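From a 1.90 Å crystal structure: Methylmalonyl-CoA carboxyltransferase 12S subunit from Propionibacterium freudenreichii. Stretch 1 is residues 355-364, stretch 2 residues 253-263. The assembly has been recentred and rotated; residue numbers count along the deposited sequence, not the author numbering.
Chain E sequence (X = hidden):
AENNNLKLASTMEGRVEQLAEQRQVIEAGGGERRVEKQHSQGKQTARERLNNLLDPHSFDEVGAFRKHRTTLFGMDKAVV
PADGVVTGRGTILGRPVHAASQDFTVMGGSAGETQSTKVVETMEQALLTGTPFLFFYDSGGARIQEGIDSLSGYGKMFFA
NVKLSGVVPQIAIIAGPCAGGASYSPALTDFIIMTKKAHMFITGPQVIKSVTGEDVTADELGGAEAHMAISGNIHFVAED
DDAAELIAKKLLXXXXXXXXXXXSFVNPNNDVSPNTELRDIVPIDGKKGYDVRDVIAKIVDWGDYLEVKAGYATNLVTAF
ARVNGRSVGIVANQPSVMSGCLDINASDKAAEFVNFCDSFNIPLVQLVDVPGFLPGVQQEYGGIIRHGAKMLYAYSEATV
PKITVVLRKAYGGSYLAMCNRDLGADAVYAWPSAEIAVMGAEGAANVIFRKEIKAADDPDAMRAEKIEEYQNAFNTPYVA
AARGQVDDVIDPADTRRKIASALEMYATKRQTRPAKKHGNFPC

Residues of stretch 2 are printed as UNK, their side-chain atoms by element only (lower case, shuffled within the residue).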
# COMPACT_ATOMS: atom_id res chain seq x y z
N ASN E 355 -14.56 -20.93 7.21
CA ASN E 355 -13.64 -20.28 6.26
C ASN E 355 -14.40 -19.59 5.14
O ASN E 355 -14.04 -18.48 4.72
CB ASN E 355 -12.65 -21.27 5.65
CG ASN E 355 -11.64 -21.79 6.65
OD1 ASN E 355 -11.23 -21.06 7.56
ND2 ASN E 355 -11.22 -23.04 6.49
N PHE E 356 -15.46 -20.23 4.64
CA PHE E 356 -16.23 -19.61 3.57
C PHE E 356 -16.88 -18.30 4.02
O PHE E 356 -16.77 -17.27 3.35
CB PHE E 356 -17.33 -20.54 3.06
CG PHE E 356 -18.19 -19.90 2.01
CD1 PHE E 356 -17.73 -19.82 0.69
CD2 PHE E 356 -19.38 -19.26 2.36
CE1 PHE E 356 -18.46 -19.09 -0.27
CE2 PHE E 356 -20.09 -18.53 1.42
CZ PHE E 356 -19.63 -18.45 0.10
N CYS E 357 -17.59 -18.34 5.15
CA CYS E 357 -18.26 -17.16 5.67
C CYS E 357 -17.25 -16.05 5.88
O CYS E 357 -17.51 -14.90 5.52
CB CYS E 357 -18.99 -17.47 6.98
SG CYS E 357 -20.49 -18.48 6.76
N ASP E 358 -16.09 -16.39 6.43
CA ASP E 358 -15.07 -15.39 6.65
C ASP E 358 -14.64 -14.76 5.32
O ASP E 358 -14.51 -13.54 5.22
CB ASP E 358 -13.84 -15.98 7.36
CG ASP E 358 -12.81 -14.92 7.71
OD1 ASP E 358 -11.62 -15.10 7.36
OD2 ASP E 358 -13.18 -13.89 8.32
N SER E 359 -14.41 -15.59 4.30
CA SER E 359 -13.99 -15.08 3.00
C SER E 359 -14.95 -14.07 2.42
O SER E 359 -14.52 -13.10 1.80
CB SER E 359 -13.83 -16.21 1.98
OG SER E 359 -12.63 -16.91 2.20
N PHE E 360 -16.24 -14.30 2.60
CA PHE E 360 -17.23 -13.40 2.03
C PHE E 360 -17.98 -12.49 2.98
O PHE E 360 -19.13 -12.10 2.73
CB PHE E 360 -18.19 -14.19 1.14
CG PHE E 360 -17.53 -14.73 -0.08
CD1 PHE E 360 -17.08 -16.04 -0.13
CD2 PHE E 360 -17.25 -13.89 -1.16
CE1 PHE E 360 -16.37 -16.51 -1.23
CE2 PHE E 360 -16.53 -14.35 -2.27
CZ PHE E 360 -16.09 -15.67 -2.30
N ASN E 361 -17.31 -12.15 4.08
CA ASN E 361 -17.83 -11.19 5.05
C ASN E 361 -19.17 -11.47 5.71
O ASN E 361 -19.92 -10.54 6.01
CB ASN E 361 -17.85 -9.82 4.38
CG ASN E 361 -16.60 -9.56 3.56
OD1 ASN E 361 -15.49 -9.62 4.09
ND2 ASN E 361 -16.76 -9.28 2.27
N ILE E 362 -19.45 -12.75 5.95
CA ILE E 362 -20.70 -13.18 6.58
C ILE E 362 -20.42 -13.47 8.07
O ILE E 362 -19.64 -14.38 8.39
CB ILE E 362 -21.21 -14.48 5.90
CG1 ILE E 362 -21.49 -14.19 4.42
CG2 ILE E 362 -22.45 -15.03 6.62
CD1 ILE E 362 -21.92 -15.40 3.63
N PRO E 363 -21.04 -12.71 9.00
CA PRO E 363 -20.81 -12.96 10.43
C PRO E 363 -21.14 -14.39 10.82
O PRO E 363 -21.98 -15.03 10.19
CB PRO E 363 -21.75 -11.97 11.12
CG PRO E 363 -21.84 -10.84 10.14
CD PRO E 363 -21.97 -11.58 8.81
N LEU E 364 -20.49 -14.87 11.87
CA LEU E 364 -20.65 -16.22 12.37
C LEU E 364 -21.28 -16.25 13.75
O LEU E 364 -20.77 -15.63 14.69
CB LEU E 364 -19.28 -16.91 12.40
CG LEU E 364 -18.77 -17.32 11.01
CD1 LEU E 364 -17.27 -17.44 11.00
CD2 LEU E 364 -19.45 -18.61 10.59
N UNK E 253 -28.76 -15.99 -2.69
CA UNK E 253 -29.37 -14.85 -2.00
C UNK E 253 -28.69 -14.46 -0.69
O UNK E 253 -28.84 -13.32 -0.25
o UNK E 253 -31.09 -16.04 -0.68
c UNK E 253 -30.87 -15.12 -1.74
N UNK E 254 -27.95 -15.38 -0.07
CA UNK E 254 -27.25 -15.08 1.18
C UNK E 254 -25.85 -14.53 0.93
O UNK E 254 -25.18 -14.04 1.85
c UNK E 254 -27.07 -16.34 2.05
c UNK E 254 -30.06 -16.79 4.36
c UNK E 254 -29.04 -17.92 2.02
c UNK E 254 -30.75 -17.84 3.72
c UNK E 254 -30.24 -18.40 2.56
c UNK E 254 -28.87 -16.32 3.81
c UNK E 254 -28.35 -16.87 2.64
N UNK E 255 -25.41 -14.59 -0.32
CA UNK E 255 -24.05 -14.18 -0.65
C UNK E 255 -23.83 -12.85 -1.35
O UNK E 255 -24.66 -12.39 -2.13
c UNK E 255 -23.09 -16.96 0.28
c UNK E 255 -23.38 -15.27 -1.52
c UNK E 255 -23.01 -17.70 -2.13
c UNK E 255 -23.65 -16.73 -1.11
N UNK E 256 -22.69 -12.23 -1.08
CA UNK E 256 -22.35 -10.95 -1.71
C UNK E 256 -21.89 -11.28 -3.14
O UNK E 256 -21.70 -12.45 -3.48
c UNK E 256 -21.66 -12.63 -0.10
c UNK E 256 -21.19 -10.46 -0.86
c UNK E 256 -20.50 -11.76 -0.48
N UNK E 257 -21.75 -10.25 -3.98
CA UNK E 257 -21.28 -10.45 -5.34
C UNK E 257 -19.82 -10.90 -5.36
O UNK E 257 -19.43 -11.72 -6.19
c UNK E 257 -21.39 -9.14 -6.12
c UNK E 257 -22.79 -8.76 -6.49
o UNK E 257 -24.06 -10.71 -7.07
c UNK E 257 -23.40 -9.74 -7.47
n UNK E 257 -23.17 -9.52 -8.76
N UNK E 258 -19.03 -10.33 -4.45
CA UNK E 258 -17.60 -10.63 -4.36
C UNK E 258 -17.09 -10.32 -2.96
O UNK E 258 -17.86 -9.87 -2.10
n UNK E 258 -17.79 -7.75 -6.24
c UNK E 258 -16.83 -9.82 -5.41
o UNK E 258 -16.63 -7.72 -4.32
c UNK E 258 -17.07 -8.33 -5.27
N UNK E 259 -15.80 -10.54 -2.72
CA UNK E 259 -15.26 -10.33 -1.38
C UNK E 259 -15.08 -8.89 -0.89
O UNK E 259 -14.60 -8.68 0.22
c UNK E 259 -12.80 -10.53 -2.03
c UNK E 259 -13.94 -11.10 -1.21
n UNK E 259 -11.65 -11.19 -1.99
o UNK E 259 -12.94 -9.50 -2.67
N UNK E 260 -15.45 -7.89 -1.70
CA UNK E 260 -15.30 -6.50 -1.28
C UNK E 260 -16.62 -5.98 -0.70
O UNK E 260 -16.68 -4.84 -0.23
c UNK E 260 -13.64 -6.05 -3.15
c UNK E 260 -14.90 -5.56 -2.45
o UNK E 260 -15.97 -5.51 -3.41
N UNK E 261 -17.66 -6.81 -0.71
CA UNK E 261 -18.98 -6.41 -0.22
C UNK E 261 -19.60 -7.39 0.80
O UNK E 261 -19.18 -8.55 0.90
c UNK E 261 -20.11 -5.69 -3.86
c UNK E 261 -19.96 -6.31 -1.40
o UNK E 261 -19.50 -5.31 -4.88
c UNK E 261 -19.53 -5.33 -2.50
o UNK E 261 -21.19 -6.33 -3.92
N UNK E 262 -20.59 -6.93 1.54
CA UNK E 262 -21.30 -7.79 2.47
C UNK E 262 -22.59 -8.03 1.69
O UNK E 262 -22.98 -7.17 0.89
o UNK E 262 -22.92 -8.01 7.10
c UNK E 262 -22.29 -7.97 4.81
c UNK E 262 -21.60 -7.08 3.79
o UNK E 262 -21.97 -6.17 6.33
c UNK E 262 -22.40 -7.33 6.18
N UNK E 263 -23.23 -9.17 1.89
CA UNK E 263 -24.45 -9.46 1.14
C UNK E 263 -25.53 -8.40 1.39
O UNK E 263 -25.64 -7.85 2.49
c UNK E 263 -24.99 -10.83 1.51
O HOH W 1 -21.99 -10.81 3.63

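Position 253 has one carbon and one oxygen in its side chain, a hydroxymethyl group. It lies out of reach of stretch 1. It is S253.

Position 254 has one carbon followed by a ring of six carbons, with no heteroatom. The end of the side chain leads away from stretch 1, but the backbone O is 4.0 Å from I362 CD1. It is F254.

Position 255 has four carbons, forked at the second. One branch end lies 3.6 Å from F356 CE2, at the edge of that ring and near its plane. The same atom is 3.9 Å from I362 CD1. The residue is L255, and the atom is CD2.

Position 256 has three carbons that close a ring onto the backbone N. CB points toward stretch 1. This is P256; its CG is 3.5 Å from F360 O and 3.7 Å from F360 CB.

Position 257 has three carbons, the third carrying one oxygen and one nitrogen. CB points away, and the side chain makes no contact. Its length and amide give Q257.

Position 258 has two carbons, the second carrying one oxygen and one nitrogen. CB points away, but the backbone C lies 4.0 Å from F360 CD2, at the ring edge. It is N258, the first residue of a type I beta turn.

Position 259 has the same atom set: two carbons, the second carrying one oxygen and one nitrogen. Its CB is 3.7 Å from S359 O, and its backbone N is 3.9 Å from F360 CE2. It is N259.

Position 260 has one carbon carrying one oxygen and one carbon. CB points away from stretch 1. It is T260. Its N donates to N258 OD1 at 2.9 Å, and its OG1 to the same atom at a very short 2.5 Å.

Position 261 has three carbons, the third carrying two oxygens. CB points away; the backbone O faces N361. It is E261.

Position 262 again has three carbons, the third carrying two oxygens, in an extended chain. It runs beside N361 and P363. It is E262, with CG 3.7 Å from N361 O.

Position 263 has a single carbon. Its backbone N donates to water 1 at 2.7 Å. It is A263.

The contact has a polar and an apolar part. N361 ND2 donates to N259 O at 3.0 Å and to E261 O at 2.9 Å, so one amide group ties two backbone carbonyls of the turn. L255 packs against F356 and I362, while P256 packs against F360.

Stretch 2, residues 253-263: SFLPQNNTEEA
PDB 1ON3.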